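Uncharacterized DUF3829-like protein (Bacteroides thetaiotaomicron, PDB 3RH3) is of unknown function but folds as an all-alpha protein of long packed helices, with a DUF6845 domain followed by a DUF3829-like C-terminal domain. Local coordinates at residues A27-V32 with A90-V95. Residues are numbered along the deposited sequence; the frame is centred on the assembly and turned at random.
Sequences AVLRHV and AGLFNV
V32 and F93 have the nearest CA atoms of 27-32 and 90-95, 8.3 Å apart, and the two short helical segments run nearly parallel, at 17° with axes 12.2 Å apart. At that spacing the side chains alone meet. V28, L29 and V32 of helix 10-32 meet L92 and F93 of helix 79-111.

V32 touches both L92 and F93. Its CG2 lies 3.8 Å from CE1 of F93 and 3.9 Å from CD2 of L92. CG1 of V32 is anti to the carbonyl carbon (chi1 -52°), which puts CG2 between the backbone N and the carbonyl carbon. CG2 approaches the F93 ring obliquely. V32 CG1 is a second, looser neighbour of the same CE1. One turn earlier, V28 reaches the far tip of the ring. Its CG1 comes to the edge, near the ring plane, 4.2 Å from CZ of F93. The two valines thus meet adjacent ring carbons, and each crosses the phenylalanine at about a right angle.

On the buried side, CD2 of L29 packs 3.8 Å from CD1 of L92 and also borders its CD2. L92 CD2 also stands 4.1 Å above the F93 ring plane, over its centre. One leucine methyl therefore meets L29, V32 and the ring of its own neighbour.

Helix 115-154 adds F140 against L29, and L132 and Y135 against L92. L71 touches V28 and A68 touches F93, both from loops. The V32 carbonyl oxygen accepts a hydrogen bond from NE of R96, one residue past 90-95 on helix 79-111.

Between the two segments themselves the chemistry is wholly apolar. Methyl and ring contacts join two helices of the DUF6845 region here, and the R96 hydrogen bond adds a polar link just beyond them.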
loop_
_atom_site.group_PDB
_atom_site.type_symbol
_atom_site.label_atom_id
_atom_site.label_comp_id
_atom_site.label_asym_id
_atom_site.label_seq_id
_atom_site.Cartn_x
_atom_site.Cartn_y
_atom_site.Cartn_z
ATOM N N ALA A 27 -3.300 -3.195 9.260
ATOM C CA ALA A 27 -2.739 -2.722 10.536
ATOM C C ALA A 27 -1.307 -3.222 10.755
ATOM O O ALA A 27 -0.465 -2.442 11.158
ATOM C CB ALA A 27 -3.620 -3.163 11.705
ATOM N N VAL A 28 -1.037 -4.521 10.509
ATOM C CA VAL A 28 0.297 -5.100 10.714
ATOM C C VAL A 28 1.300 -4.520 9.681
ATOM O O VAL A 28 2.394 -4.095 10.055
ATOM C CB VAL A 28 0.255 -6.651 10.695
ATOM C CG1 VAL A 28 1.661 -7.248 10.604
ATOM C CG2 VAL A 28 -0.478 -7.191 11.923
ATOM N N LEU A 29 0.917 -4.488 8.412
ATOM C CA LEU A 29 1.748 -3.972 7.324
ATOM C C LEU A 29 2.067 -2.488 7.491
ATOM O O LEU A 29 3.187 -2.096 7.182
ATOM C CB LEU A 29 1.102 -4.230 5.955
ATOM C CG LEU A 29 1.061 -5.716 5.563
ATOM C CD1 LEU A 29 0.447 -5.909 4.209
ATOM C CD2 LEU A 29 2.438 -6.359 5.659
ATOM N N ARG A 30 1.120 -1.682 8.030
ATOM C CA ARG A 30 1.351 -0.254 8.293
ATOM C C ARG A 30 2.357 -0.083 9.443
ATOM O O ARG A 30 3.068 0.913 9.476
ATOM C CB ARG A 30 0.037 0.492 8.603
ATOM N N HIS A 31 2.453 -1.075 10.349
ATOM C CA HIS A 31 3.366 -1.003 11.485
ATOM C C HIS A 31 4.763 -1.552 11.172
ATOM O O HIS A 31 5.741 -0.965 11.636
ATOM C CB HIS A 31 2.776 -1.741 12.700
ATOM C CG HIS A 31 3.532 -1.533 13.979
ATOM N ND1 HIS A 31 4.252 -2.567 14.573
ATOM C CD2 HIS A 31 3.647 -0.423 14.748
ATOM C CE1 HIS A 31 4.778 -2.055 15.676
ATOM N NE2 HIS A 31 4.445 -0.767 15.826
ATOM N N VAL A 32 4.870 -2.671 10.429
ATOM C CA VAL A 32 6.167 -3.318 10.194
ATOM C C VAL A 32 6.814 -2.959 8.837
ATOM O O VAL A 32 8.032 -3.057 8.715
ATOM C CB VAL A 32 6.089 -4.866 10.366
ATOM C CG1 VAL A 32 5.466 -5.244 11.708
ATOM C CG2 VAL A 32 5.345 -5.542 9.215
ATOM N N ALA A 90 6.053 -14.486 5.146
ATOM C CA ALA A 90 7.318 -15.044 5.591
ATOM C C ALA A 90 8.455 -14.277 4.917
ATOM O O ALA A 90 9.389 -13.859 5.592
ATOM C CB ALA A 90 7.394 -16.537 5.272
ATOM N N GLY A 91 8.326 -14.035 3.614
ATOM C CA GLY A 91 9.312 -13.287 2.859
ATOM C C GLY A 91 9.426 -11.883 3.415
ATOM O O GLY A 91 10.528 -11.423 3.741
ATOM N N LEU A 92 8.278 -11.224 3.604
ATOM C CA LEU A 92 8.263 -9.877 4.150
ATOM C C LEU A 92 9.095 -9.786 5.461
ATOM O O LEU A 92 10.047 -9.011 5.501
ATOM C CB LEU A 92 6.827 -9.398 4.371
ATOM C CG LEU A 92 6.698 -7.959 4.841
ATOM C CD1 LEU A 92 5.753 -7.193 3.961
ATOM C CD2 LEU A 92 6.272 -7.903 6.292
ATOM N N PHE A 93 8.767 -10.608 6.495
ATOM C CA PHE A 93 9.449 -10.599 7.797
ATOM C C PHE A 93 10.931 -10.974 7.698
ATOM O O PHE A 93 11.740 -10.409 8.444
ATOM C CB PHE A 93 8.723 -11.486 8.818
ATOM C CG PHE A 93 7.397 -10.892 9.254
ATOM C CD1 PHE A 93 7.348 -9.698 9.966
ATOM C CD2 PHE A 93 6.197 -11.526 8.953
ATOM C CE1 PHE A 93 6.119 -9.133 10.334
ATOM C CE2 PHE A 93 4.972 -10.964 9.326
ATOM C CZ PHE A 93 4.940 -9.771 10.011
ATOM N N ASN A 94 11.290 -11.883 6.769
ATOM C CA ASN A 94 12.669 -12.312 6.535
ATOM C C ASN A 94 13.502 -11.129 5.993
ATOM O O ASN A 94 14.574 -10.825 6.525
ATOM C CB ASN A 94 12.686 -13.519 5.566
ATOM C CG ASN A 94 14.011 -13.888 4.924
ATOM O OD1 ASN A 94 14.089 -14.082 3.705
ATOM N ND2 ASN A 94 15.065 -14.044 5.721
ATOM N N VAL A 95 12.999 -10.446 4.946
ATOM C CA VAL A 95 13.742 -9.317 4.367
ATOM C C VAL A 95 13.747 -8.124 5.373
ATOM O O VAL A 95 14.753 -7.433 5.444
ATOM C CB VAL A 95 13.326 -8.900 2.928
ATOM C CG1 VAL A 95 13.472 -10.066 1.952
ATOM C CG2 VAL A 95 11.921 -8.322 2.873
#